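Local atomic coordinates of NO-binding heme-dependent sensor protein (PDB entry 4U9B), a protein that binds a heme group and senses nitric oxide through it, acting as an H-NOX gas sensor, probably in cell signalling. Residues L9-V14 / A78-D83; R34-A39 / E44-S49; F72-L77 / A150-Q155. All blocks are in the same frame, centred on the assembly; numbering follows the deposited sequence.

Contact 1: residues L9-V14 / A78-D83; sequences LEDMVV and ASRHTD. With HEM (protoporphyrin IX containing Fe), chain B.
Arg80, at the C-terminal end of helix 62-80, and Asp11, on helix 3-17, form a salt bridge between two helices of the heme-binding H-NOX fold. Arg80 NH2 donates to Asp11 OD2 over 3.0 Å (N-H...O angle 159°). The oxygen sits at the guanidinium edge, close to its plane, but the bond meets OD2 on its syn side and 25° out of the carboxylate plane. NH2 is the one nitrogen that bonds the carboxylate directly, with the two planes 40° apart. The arginine chain runs extended from CG to NE, which carries the charge across to the other helix. Its packed side rests on Ile4 and Val8, while NH1 turns back to Gly76 O and helps fix the rotation of the group. The looser side is wet: one water donates to Asp11 OD2 and accepts from Arg80 NH1. The direct contact is slight, 59 Å² in all. With Asp11 replaced by an alanine, the NH2 end of Arg80 would probably lose its countercharge, and the water one partner. His81, next in the chain, packs more closely against the cofactor: while its NE2 hydrogen-bonds Tyr110 OH, its CD2 lies 3.4 Å from vinyl carbon CBC of the heme.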
loop_
_atom_site.group_PDB
_atom_site.type_symbol
_atom_site.label_atom_id
_atom_site.label_comp_id
_atom_site.label_asym_id
_atom_site.label_seq_id
_atom_site.Cartn_x
_atom_site.Cartn_y
_atom_site.Cartn_z
ATOM N N LEU A 9 -3.156 9.446 -1.586
ATOM C CA LEU A 9 -4.581 9.305 -1.306
ATOM C C LEU A 9 -5.319 10.540 -1.804
ATOM O O LEU A 9 -6.398 10.429 -2.383
ATOM C CB LEU A 9 -4.837 9.092 0.190
ATOM C CG LEU A 9 -6.304 8.896 0.600
ATOM C CD1 LEU A 9 -6.874 7.625 -0.006
ATOM C CD2 LEU A 9 -6.452 8.867 2.112
ATOM N N GLU A 10 -4.731 11.716 -1.593
ATOM C CA GLU A 10 -5.332 12.956 -2.076
ATOM C C GLU A 10 -5.494 12.903 -3.592
ATOM O O GLU A 10 -6.558 13.234 -4.116
ATOM C CB GLU A 10 -4.494 14.179 -1.686
ATOM C CG GLU A 10 -5.140 15.509 -2.106
ATOM C CD GLU A 10 -4.279 16.717 -1.804
ATOM O OE1 GLU A 10 -4.497 17.771 -2.441
ATOM O OE2 GLU A 10 -3.392 16.621 -0.930
ATOM N N ASP A 11 -4.440 12.489 -4.291
ATOM C CA ASP A 11 -4.491 12.373 -5.744
ATOM C C ASP A 11 -5.660 11.496 -6.175
ATOM O O ASP A 11 -6.352 11.798 -7.143
ATOM C CB ASP A 11 -3.179 11.802 -6.296
ATOM C CG ASP A 11 -2.015 12.768 -6.165
ATOM O OD1 ASP A 11 -2.260 13.975 -5.957
ATOM O OD2 ASP A 11 -0.854 12.321 -6.279
ATOM N N MET A 12 -5.885 10.413 -5.440
ATOM C CA MET A 12 -6.941 9.471 -5.784
ATOM C C MET A 12 -8.323 10.063 -5.507
ATOM O O MET A 12 -9.195 10.050 -6.377
ATOM C CB MET A 12 -6.754 8.166 -5.008
ATOM C CG MET A 12 -7.641 7.035 -5.490
ATOM S SD MET A 12 -7.315 5.476 -4.648
ATOM C CE MET A 12 -8.242 4.347 -5.686
ATOM N N VAL A 13 -8.513 10.588 -4.299
ATOM C CA VAL A 13 -9.798 11.154 -3.894
ATOM C C VAL A 13 -10.163 12.362 -4.754
ATOM O O VAL A 13 -11.267 12.434 -5.295
ATOM C CB VAL A 13 -9.784 11.567 -2.404
ATOM C CG1 VAL A 13 -11.071 12.309 -2.021
ATOM C CG2 VAL A 13 -9.594 10.341 -1.519
ATOM N N VAL A 14 -9.235 13.307 -4.873
ATOM C CA VAL A 14 -9.458 14.515 -5.667
ATOM C C VAL A 14 -9.808 14.166 -7.113
ATOM O O VAL A 14 -10.720 14.749 -7.697
ATOM C CB VAL A 14 -8.217 15.441 -5.650
ATOM C CG1 VAL A 14 -8.363 16.585 -6.654
ATOM C CG2 VAL A 14 -7.990 15.999 -4.253
ATOM N N ALA A 78 6.156 4.811 -7.048
ATOM C CA ALA A 78 7.122 4.646 -8.126
ATOM C C ALA A 78 7.479 5.989 -8.755
ATOM O O ALA A 78 8.634 6.231 -9.100
ATOM C CB ALA A 78 6.577 3.696 -9.184
ATOM N N SER A 79 6.484 6.859 -8.895
ATOM C CA SER A 79 6.687 8.176 -9.493
ATOM C C SER A 79 7.566 9.076 -8.630
ATOM O O SER A 79 8.394 9.828 -9.146
ATOM C CB SER A 79 5.341 8.861 -9.731
ATOM O OG SER A 79 4.689 8.318 -10.865
ATOM N N ARG A 80 7.373 8.998 -7.318
ATOM C CA ARG A 80 8.095 9.848 -6.378
ATOM C C ARG A 80 9.465 9.272 -6.017
ATOM O O ARG A 80 10.353 10.005 -5.579
ATOM C CB ARG A 80 7.257 10.057 -5.112
ATOM C CG ARG A 80 6.002 10.904 -5.330
ATOM C CD ARG A 80 5.018 10.747 -4.176
ATOM N NE ARG A 80 3.893 11.679 -4.251
ATOM C CZ ARG A 80 2.849 11.543 -5.067
ATOM N NH1 ARG A 80 2.780 10.519 -5.906
ATOM N NH2 ARG A 80 1.874 12.442 -5.049
ATOM N N HIS A 81 9.636 7.965 -6.204
ATOM C CA HIS A 81 10.899 7.299 -5.888
ATOM C C HIS A 81 11.348 6.401 -7.036
ATOM O O HIS A 81 11.537 5.199 -6.857
ATOM C CB HIS A 81 10.765 6.479 -4.602
ATOM C CG HIS A 81 10.442 7.303 -3.394
ATOM N ND1 HIS A 81 11.317 8.229 -2.870
ATOM C CD2 HIS A 81 9.338 7.341 -2.611
ATOM C CE1 HIS A 81 10.765 8.804 -1.814
ATOM N NE2 HIS A 81 9.567 8.282 -1.637
ATOM N N THR A 82 11.530 6.994 -8.211
ATOM C CA THR A 82 11.853 6.230 -9.410
ATOM C C THR A 82 13.172 5.474 -9.271
ATOM O O THR A 82 13.305 4.358 -9.773
ATOM C CB THR A 82 11.929 7.140 -10.648
ATOM O OG1 THR A 82 12.968 8.112 -10.468
ATOM C CG2 THR A 82 10.602 7.851 -10.874
ATOM N N ASP A 83 14.140 6.077 -8.584
ATOM C CA ASP A 83 15.449 5.453 -8.385
ATOM C C ASP A 83 15.327 4.103 -7.686
ATOM O O ASP A 83 16.065 3.167 -7.994
ATOM C CB ASP A 83 16.369 6.369 -7.569
ATOM C CG ASP A 83 17.182 7.318 -8.436
ATOM O OD1 ASP A 83 16.806 7.546 -9.605
ATOM O OD2 ASP A 83 18.203 7.838 -7.939
HETATM C CHA HEM B . 4.092 1.526 3.460
HETATM C CHB HEM B . 3.814 -2.759 1.227
HETATM C CHC HEM B . 6.412 -1.056 -2.466
HETATM C CHD HEM B . 7.650 2.732 0.299
HETATM C C1A HEM B . 3.649 0.286 3.072
HETATM C C2A HEM B . 2.444 -0.377 3.528
HETATM C C3A HEM B . 2.374 -1.558 2.904
HETATM C C4A HEM B . 3.524 -1.685 2.038
HETATM C CMA HEM B . 1.273 -2.622 3.056
HETATM C CAA HEM B . 1.424 0.177 4.550
HETATM C CBA HEM B . 2.023 0.214 5.958
HETATM C CGA HEM B . 1.847 -1.084 6.715
HETATM O O1A HEM B . 2.283 -1.144 7.898
HETATM O O2A HEM B . 1.279 -2.064 6.165
HETATM C C1B HEM B . 4.439 -2.667 0.008
HETATM C C2B HEM B . 4.408 -3.664 -1.038
HETATM C C3B HEM B . 5.143 -3.200 -2.066
HETATM C C4B HEM B . 5.631 -1.884 -1.693
HETATM C CMB HEM B . 3.658 -5.007 -0.877
HETATM C CAB HEM B . 5.446 -3.831 -3.446
HETATM C CBB HEM B . 4.714 -4.806 -3.994
HETATM C C1C HEM B . 6.986 0.125 -2.041
HETATM C C2C HEM B . 7.862 0.966 -2.825
HETATM C C3C HEM B . 8.230 2.016 -2.080
HETATM C C4C HEM B . 7.578 1.880 -0.783
HETATM C CMC HEM B . 8.292 0.667 -4.276
HETATM C CAC HEM B . 9.166 3.141 -2.594
HETATM C CBC HEM B . 9.735 4.048 -1.793
HETATM C C1D HEM B . 6.746 2.807 1.336
HETATM C C2D HEM B . 6.603 3.950 2.207
HETATM C C3D HEM B . 5.497 3.575 3.190
HETATM C C4D HEM B . 5.080 2.243 2.823
HETATM C CMD HEM B . 7.388 5.274 2.151
HETATM C CAD HEM B . 4.934 4.434 4.334
HETATM C CBD HEM B . 5.716 4.180 5.620
HETATM C CGD HEM B . 5.131 5.029 6.717
HETATM O O1D HEM B . 3.959 5.451 6.567
HETATM O O2D HEM B . 5.827 5.283 7.737
HETATM N NA HEM B . 4.281 -0.538 2.155
HETATM N NB HEM B . 5.187 -1.596 -0.422
HETATM N NC HEM B . 6.835 0.714 -0.799
HETATM N ND HEM B . 5.836 1.825 1.728
HETATM FE FE HEM B . 5.687 0.015 0.773
HETATM O O HOH W 1 -0.136 9.792 -7.052
#

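Contact 2: residues R34-A39 / E44-S49; sequences RVYVSA and ESELFS
The guanidinium of Arg34 and the carboxylate of Glu46 meet edge to edge and nearly coplanar, their planes 13° apart, while the ring of Tyr36 carries Arg34 CG over one face, toward the rim and 3.5 Å above its plane, and Glu46 OE1 at its hydroxyl edge. Two other aromatic residues pack on that tyrosine, Phe6 as a stacked ring and Tyr42 edge-to-face. The arginine grips side-on with two nitrogens, one to each oxygen. NE donates to Glu46 OE1 over 3.0 Å and NH2 donates to Glu46 OE2 over 2.8 Å, both almost perfectly straight (178° and 176°) and both on syn lone pairs. Tyr36 OH donates to the remaining, anti lone pair of Glu46 OE1, and at 2.5 Å this bond is short. OE1 therefore takes two donors and OE2 one, and the three bonds together pin the carboxylate against turning about its last torsion. Although Glu46 is buried, the arginine and the three donated bonds would be expected to favour its charged form. The torsions explain the approach: Arg34 CG, anti to the backbone N, lies over the tyrosine, and bends at chi2 and chi3 then turn the NE edge to the glutamate, whereas Glu46 is extended beyond CG and reaches out from its helix. One turn further on, Ser49 OG and Ser49 N both donate to Ser45 O, from opposite faces of its carbonyl plane. The arrangement is a classic bidentate arginine-carboxylate pair reinforced by a tyrosine; here it ties the extended loop between helices 19-29 and 44-58 to the first turns of the latter, in the helical N-terminal part of the H-NOX fold.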
loop_
_atom_site.group_PDB
_atom_site.type_symbol
_atom_site.label_atom_id
_atom_site.label_comp_id
_atom_site.label_asym_id
_atom_site.label_seq_id
_atom_site.Cartn_x
_atom_site.Cartn_y
_atom_site.Cartn_z
ATOM N N ARG A 34 -4.908 21.011 8.726
ATOM C CA ARG A 34 -4.018 19.903 8.394
ATOM C C ARG A 34 -3.478 20.040 6.973
ATOM O O ARG A 34 -4.232 20.257 6.024
ATOM C CB ARG A 34 -4.742 18.557 8.554
ATOM C CG ARG A 34 -4.017 17.348 7.939
ATOM C CD ARG A 34 -2.673 17.078 8.593
ATOM N NE ARG A 34 -2.805 16.363 9.865
ATOM C CZ ARG A 34 -2.354 16.794 11.043
ATOM N NH1 ARG A 34 -1.718 17.953 11.153
ATOM N NH2 ARG A 34 -2.533 16.049 12.125
ATOM N N VAL A 35 -2.161 19.926 6.848
ATOM C CA VAL A 35 -1.500 19.822 5.553
ATOM C C VAL A 35 -0.520 18.661 5.639
ATOM O O VAL A 35 0.300 18.605 6.553
ATOM C CB VAL A 35 -0.758 21.115 5.166
ATOM C CG1 VAL A 35 -0.046 20.947 3.827
ATOM C CG2 VAL A 35 -1.727 22.288 5.112
ATOM N N TYR A 36 -0.610 17.731 4.696
ATOM C CA TYR A 36 0.234 16.544 4.736
ATOM C C TYR A 36 1.565 16.769 4.026
ATOM O O TYR A 36 1.640 16.820 2.800
ATOM C CB TYR A 36 -0.510 15.352 4.135
ATOM C CG TYR A 36 -1.659 14.896 5.009
ATOM C CD1 TYR A 36 -1.420 14.332 6.256
ATOM C CD2 TYR A 36 -2.976 15.039 4.598
ATOM C CE1 TYR A 36 -2.461 13.916 7.065
ATOM C CE2 TYR A 36 -4.023 14.628 5.402
ATOM C CZ TYR A 36 -3.760 14.069 6.634
ATOM O OH TYR A 36 -4.795 13.659 7.441
ATOM N N VAL A 37 2.609 16.919 4.833
ATOM C CA VAL A 37 3.980 17.047 4.352
ATOM C C VAL A 37 4.560 15.656 4.129
ATOM O O VAL A 37 4.568 14.834 5.044
ATOM C CB VAL A 37 4.851 17.827 5.360
ATOM C CG1 VAL A 37 6.315 17.833 4.936
ATOM C CG2 VAL A 37 4.328 19.249 5.522
ATOM N N SER A 38 5.054 15.409 2.918
ATOM C CA SER A 38 5.502 14.078 2.499
ATOM C C SER A 38 6.374 13.357 3.527
ATOM O O SER A 38 6.167 12.174 3.807
ATOM C CB SER A 38 6.272 14.182 1.181
ATOM O OG SER A 38 7.505 14.865 1.356
ATOM N N ALA A 39 7.337 14.078 4.091
ATOM C CA ALA A 39 8.357 13.474 4.942
ATOM C C ALA A 39 7.911 13.294 6.390
ATOM O O ALA A 39 8.553 12.567 7.148
ATOM C CB ALA A 39 9.626 14.322 4.898
ATOM N N GLU A 44 -1.996 7.313 11.896
ATOM C CA GLU A 44 -2.572 6.411 10.909
ATOM C C GLU A 44 -4.095 6.439 10.991
ATOM O O GLU A 44 -4.780 6.121 10.018
ATOM C CB GLU A 44 -2.051 4.989 11.109
ATOM C CG GLU A 44 -2.453 4.361 12.428
ATOM C CD GLU A 44 -1.589 3.170 12.787
ATOM O OE1 GLU A 44 -0.348 3.312 12.779
ATOM O OE2 GLU A 44 -2.151 2.092 13.071
ATOM N N SER A 45 -4.621 6.832 12.150
ATOM C CA SER A 45 -6.063 6.932 12.336
ATOM C C SER A 45 -6.672 7.939 11.367
ATOM O O SER A 45 -7.815 7.784 10.949
ATOM C CB SER A 45 -6.399 7.324 13.776
ATOM O OG SER A 45 -5.780 8.548 14.129
ATOM N N GLU A 46 -5.910 8.967 11.001
ATOM C CA GLU A 46 -6.406 9.949 10.047
ATOM C C GLU A 46 -6.645 9.280 8.700
ATOM O O GLU A 46 -7.688 9.476 8.083
ATOM C CB GLU A 46 -5.434 11.125 9.906
ATOM C CG GLU A 46 -5.386 12.018 11.140
ATOM C CD GLU A 46 -4.420 13.185 11.008
ATOM O OE1 GLU A 46 -4.240 13.700 9.884
ATOM O OE2 GLU A 46 -3.839 13.585 12.037
ATOM N N LEU A 47 -5.684 8.474 8.258
ATOM C CA LEU A 47 -5.812 7.762 6.992
ATOM C C LEU A 47 -7.010 6.816 7.035
ATOM O O LEU A 47 -7.861 6.837 6.146
ATOM C CB LEU A 47 -4.533 6.980 6.676
ATOM C CG LEU A 47 -4.461 6.350 5.283
ATOM C CD1 LEU A 47 -3.979 7.362 4.255
ATOM C CD2 LEU A 47 -3.560 5.124 5.295
ATOM N N PHE A 48 -7.080 5.998 8.081
ATOM C CA PHE A 48 -8.154 5.018 8.210
ATOM C C PHE A 48 -9.525 5.690 8.296
ATOM O O PHE A 48 -10.488 5.215 7.693
ATOM C CB PHE A 48 -7.929 4.131 9.438
ATOM C CG PHE A 48 -6.886 3.064 9.242
ATOM C CD1 PHE A 48 -7.045 2.091 8.267
ATOM C CD2 PHE A 48 -5.763 3.015 10.051
ATOM C CE1 PHE A 48 -6.093 1.100 8.092
ATOM C CE2 PHE A 48 -4.806 2.027 9.879
ATOM C CZ PHE A 48 -4.974 1.069 8.898
ATOM N N SER A 49 -9.613 6.793 9.035
ATOM C CA SER A 49 -10.878 7.508 9.173
ATOM C C SER A 49 -11.354 8.021 7.823
ATOM O O SER A 49 -12.534 7.917 7.490
ATOM C CB SER A 49 -10.744 8.671 10.156
ATOM O OG SER A 49 -10.668 8.195 11.483
#

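Contact 3: residues F72-L77 / A150-Q155; sequences FLFNGL and AQHFQQ. With HEM (protoporphyrin IX containing Fe), chain B.
Residues 72-77 form a continuous stretch of helix 62-80, carrying Phe74, whereas 150-155 are the end of helix 139-152, carrying His152 and closed by a Schellman motif in which Gln154 adopts positive phi (59°), Gln155 N bonds Ala150 O and Gln154 N bonds Gln151 O. Between these two segments, Phe74 and His152 make the contact. Phe74 CE2 lies 3.6 Å from His152 CB and 3.7 Å from His152 CG, so one ring corner of the phenylalanine presses on the root of the imidazole. The rings form an oblique aromatic pair, centroids 5.5 Å apart and planes at 56°; the contact is van der Waals packing. The two side chains cross at about a right angle. The imidazole is braced from its own segment too: His152 CD2 stands over the centre of the Phe153 ring, 3.7 Å above its plane. Phe74 is buried and His152 exposed, so the interface runs from the protein interior to the surface. On the inner side the helix lies over the cofactor, with Leu77 CD1 at 3.7 Å from heme nitrogen NC, while Phe74 CE1 approaches heme methyl CMC at 4.4 Å. Around the pair, Phe74 also packs on Leu145 and Ala149 of helix 139-152 and on Leu94 of helix 91-96, which Phe153 touches as well; just beyond the Schellman turn the chain enters edge strand 156-163 of the antiparallel sheet.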
loop_
_atom_site.group_PDB
_atom_site.type_symbol
_atom_site.label_atom_id
_atom_site.label_comp_id
_atom_site.label_asym_id
_atom_site.label_seq_id
_atom_site.Cartn_x
_atom_site.Cartn_y
_atom_site.Cartn_z
ATOM N N PHE A 72 -3.456 1.767 -6.726
ATOM C CA PHE A 72 -3.200 3.141 -7.133
ATOM C C PHE A 72 -1.870 3.612 -6.554
ATOM O O PHE A 72 -1.112 4.333 -7.205
ATOM C CB PHE A 72 -4.347 4.052 -6.667
ATOM C CG PHE A 72 -4.251 5.473 -7.162
ATOM C CD1 PHE A 72 -3.536 6.424 -6.449
ATOM C CD2 PHE A 72 -4.897 5.862 -8.325
ATOM C CE1 PHE A 72 -3.453 7.732 -6.896
ATOM C CE2 PHE A 72 -4.820 7.169 -8.778
ATOM C CZ PHE A 72 -4.097 8.107 -8.061
ATOM N N LEU A 73 -1.586 3.170 -5.333
ATOM C CA LEU A 73 -0.442 3.657 -4.570
ATOM C C LEU A 73 0.905 3.253 -5.162
ATOM O O LEU A 73 1.901 3.950 -4.958
ATOM C CB LEU A 73 -0.536 3.163 -3.122
ATOM C CG LEU A 73 0.612 3.507 -2.166
ATOM C CD1 LEU A 73 0.788 5.014 -2.021
ATOM C CD2 LEU A 73 0.370 2.865 -0.808
ATOM N N PHE A 74 0.962 2.139 -5.886
ATOM C CA PHE A 74 2.251 1.701 -6.400
ATOM C C PHE A 74 2.840 2.734 -7.354
ATOM O O PHE A 74 4.010 3.089 -7.242
ATOM C CB PHE A 74 2.171 0.359 -7.117
ATOM C CG PHE A 74 3.505 -0.116 -7.595
ATOM C CD1 PHE A 74 4.332 -0.841 -6.758
ATOM C CD2 PHE A 74 3.961 0.214 -8.862
ATOM C CE1 PHE A 74 5.576 -1.254 -7.184
ATOM C CE2 PHE A 74 5.205 -0.199 -9.292
ATOM C CZ PHE A 74 6.012 -0.934 -8.453
ATOM N N ASN A 75 2.030 3.210 -8.293
ATOM C CA ASN A 75 2.488 4.218 -9.236
ATOM C C ASN A 75 2.820 5.524 -8.522
ATOM O O ASN A 75 3.743 6.237 -8.912
ATOM C CB ASN A 75 1.433 4.465 -10.311
ATOM C CG ASN A 75 0.930 3.181 -10.934
ATOM O OD1 ASN A 75 0.157 2.440 -10.321
ATOM N ND2 ASN A 75 1.360 2.912 -12.160
ATOM N N GLY A 76 2.062 5.827 -7.473
ATOM C CA GLY A 76 2.295 7.022 -6.685
ATOM C C GLY A 76 3.658 6.984 -6.026
ATOM O O GLY A 76 4.361 7.992 -5.969
ATOM N N LEU A 77 4.034 5.808 -5.532
ATOM C CA LEU A 77 5.338 5.615 -4.912
ATOM C C LEU A 77 6.435 5.532 -5.967
ATOM O O LEU A 77 7.510 6.108 -5.804
ATOM C CB LEU A 77 5.341 4.348 -4.055
ATOM C CG LEU A 77 4.462 4.379 -2.807
ATOM C CD1 LEU A 77 4.328 2.982 -2.219
ATOM C CD2 LEU A 77 5.034 5.341 -1.778
ATOM N N ALA A 150 2.631 -5.509 -10.448
ATOM C CA ALA A 150 2.461 -6.438 -11.556
ATOM C C ALA A 150 2.125 -5.680 -12.841
ATOM O O ALA A 150 2.723 -5.925 -13.890
ATOM C CB ALA A 150 1.385 -7.453 -11.227
ATOM N N GLN A 151 1.175 -4.751 -12.749
ATOM C CA GLN A 151 0.807 -3.899 -13.881
ATOM C C GLN A 151 2.018 -3.162 -14.439
ATOM O O GLN A 151 2.229 -3.118 -15.653
ATOM C CB GLN A 151 -0.258 -2.884 -13.461
ATOM C CG GLN A 151 -1.691 -3.371 -13.619
ATOM C CD GLN A 151 -2.164 -3.367 -15.063
ATOM O OE1 GLN A 151 -1.492 -2.839 -15.950
ATOM N NE2 GLN A 151 -3.330 -3.958 -15.305
ATOM N N HIS A 152 2.800 -2.579 -13.538
ATOM C CA HIS A 152 4.012 -1.851 -13.895
ATOM C C HIS A 152 4.938 -2.681 -14.782
ATOM O O HIS A 152 5.477 -2.180 -15.769
ATOM C CB HIS A 152 4.746 -1.427 -12.621
ATOM C CG HIS A 152 6.026 -0.694 -12.869
ATOM N ND1 HIS A 152 6.068 0.647 -13.187
ATOM C CD2 HIS A 152 7.312 -1.111 -12.832
ATOM C CE1 HIS A 152 7.325 1.021 -13.341
ATOM N NE2 HIS A 152 8.101 -0.028 -13.130
ATOM N N PHE A 153 5.109 -3.953 -14.431
ATOM C CA PHE A 153 6.011 -4.842 -15.158
ATOM C C PHE A 153 5.303 -5.643 -16.250
ATOM O O PHE A 153 5.890 -6.556 -16.832
ATOM C CB PHE A 153 6.700 -5.804 -14.186
ATOM C CG PHE A 153 7.780 -5.163 -13.367
ATOM C CD1 PHE A 153 8.990 -4.815 -13.945
ATOM C CD2 PHE A 153 7.593 -4.917 -12.019
ATOM C CE1 PHE A 153 9.990 -4.229 -13.195
ATOM C CE2 PHE A 153 8.589 -4.332 -11.264
ATOM C CZ PHE A 153 9.788 -3.986 -11.852
ATOM N N GLN A 154 4.048 -5.300 -16.526
ATOM C CA GLN A 154 3.269 -5.979 -17.561
ATOM C C GLN A 154 3.144 -7.471 -17.272
ATOM O O GLN A 154 3.069 -8.288 -18.192
ATOM C CB GLN A 154 3.904 -5.771 -18.939
ATOM C CG GLN A 154 4.144 -4.319 -19.308
ATOM C CD GLN A 154 2.858 -3.550 -19.515
ATOM O OE1 GLN A 154 1.769 -4.124 -19.521
ATOM N NE2 GLN A 154 2.976 -2.238 -19.691
ATOM N N GLN A 155 3.123 -7.811 -15.987
ATOM C CA GLN A 155 3.059 -9.196 -15.542
ATOM C C GLN A 155 1.674 -9.511 -14.992
ATOM O O GLN A 155 1.166 -8.784 -14.145
ATOM C CB GLN A 155 4.129 -9.451 -14.473
ATOM C CG GLN A 155 4.141 -10.865 -13.908
ATOM C CD GLN A 155 4.484 -11.902 -14.958
ATOM O OE1 GLN A 155 5.643 -12.047 -15.348
ATOM N NE2 GLN A 155 3.475 -12.623 -15.427
HETATM C CHA HEM B . 4.092 1.526 3.460
HETATM C CHB HEM B . 3.814 -2.759 1.227
HETATM C CHC HEM B . 6.412 -1.056 -2.466
HETATM C CHD HEM B . 7.650 2.732 0.299
HETATM C C1A HEM B . 3.649 0.286 3.072
HETATM C C2A HEM B . 2.444 -0.377 3.528
HETATM C C3A HEM B . 2.374 -1.558 2.904
HETATM C C4A HEM B . 3.524 -1.685 2.038
HETATM C CMA HEM B . 1.273 -2.622 3.056
HETATM C CAA HEM B . 1.424 0.177 4.550
HETATM C CBA HEM B . 2.023 0.214 5.958
HETATM C CGA HEM B . 1.847 -1.084 6.715
HETATM O O1A HEM B . 2.283 -1.144 7.898
HETATM O O2A HEM B . 1.279 -2.064 6.165
HETATM C C1B HEM B . 4.439 -2.667 0.008
HETATM C C2B HEM B . 4.408 -3.664 -1.038
HETATM C C3B HEM B . 5.143 -3.200 -2.066
HETATM C C4B HEM B . 5.631 -1.884 -1.693
HETATM C CMB HEM B . 3.658 -5.007 -0.877
HETATM C CAB HEM B . 5.446 -3.831 -3.446
HETATM C CBB HEM B . 4.714 -4.806 -3.994
HETATM C C1C HEM B . 6.986 0.125 -2.041
HETATM C C2C HEM B . 7.862 0.966 -2.825
HETATM C C3C HEM B . 8.230 2.016 -2.080
HETATM C C4C HEM B . 7.578 1.880 -0.783
HETATM C CMC HEM B . 8.292 0.667 -4.276
HETATM C CAC HEM B . 9.166 3.141 -2.594
HETATM C CBC HEM B . 9.735 4.048 -1.793
HETATM C C1D HEM B . 6.746 2.807 1.336
HETATM C C2D HEM B . 6.603 3.950 2.207
HETATM C C3D HEM B . 5.497 3.575 3.190
HETATM C C4D HEM B . 5.080 2.243 2.823
HETATM C CMD HEM B . 7.388 5.274 2.151
HETATM C CAD HEM B . 4.934 4.434 4.334
HETATM C CBD HEM B . 5.716 4.180 5.620
HETATM C CGD HEM B . 5.131 5.029 6.717
HETATM O O1D HEM B . 3.959 5.451 6.567
HETATM O O2D HEM B . 5.827 5.283 7.737
HETATM N NA HEM B . 4.281 -0.538 2.155
HETATM N NB HEM B . 5.187 -1.596 -0.422
HETATM N NC HEM B . 6.835 0.714 -0.799
HETATM N ND HEM B . 5.836 1.825 1.728
HETATM FE FE HEM B . 5.687 0.015 0.773
#

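How the contacts relate
Helix 62-80 serves both contact 1 and contact 3, whose centres are 11 Å apart; Phe72 joins them, its CE1 lying 3.8 Å from Met12 CB. Both also touch the heme, through His81 and Leu77 respectively, and the side chain of Phe74 is about 9 Å from the bound nitric oxide, that of Arg80 about 13 Å. Contact 2, nested along the chain inside the loop closed by contact 1, meets it where Leu9 CD2 packs 3.6 Å from Leu47 CD1. It stands farther off, about 22 Å centre to centre from contact 3, yet Ala39 O is hydrogen-bonded to NZ of heme-binding Lys2, and the Glu44 side chain packs on heme-binding Arg136.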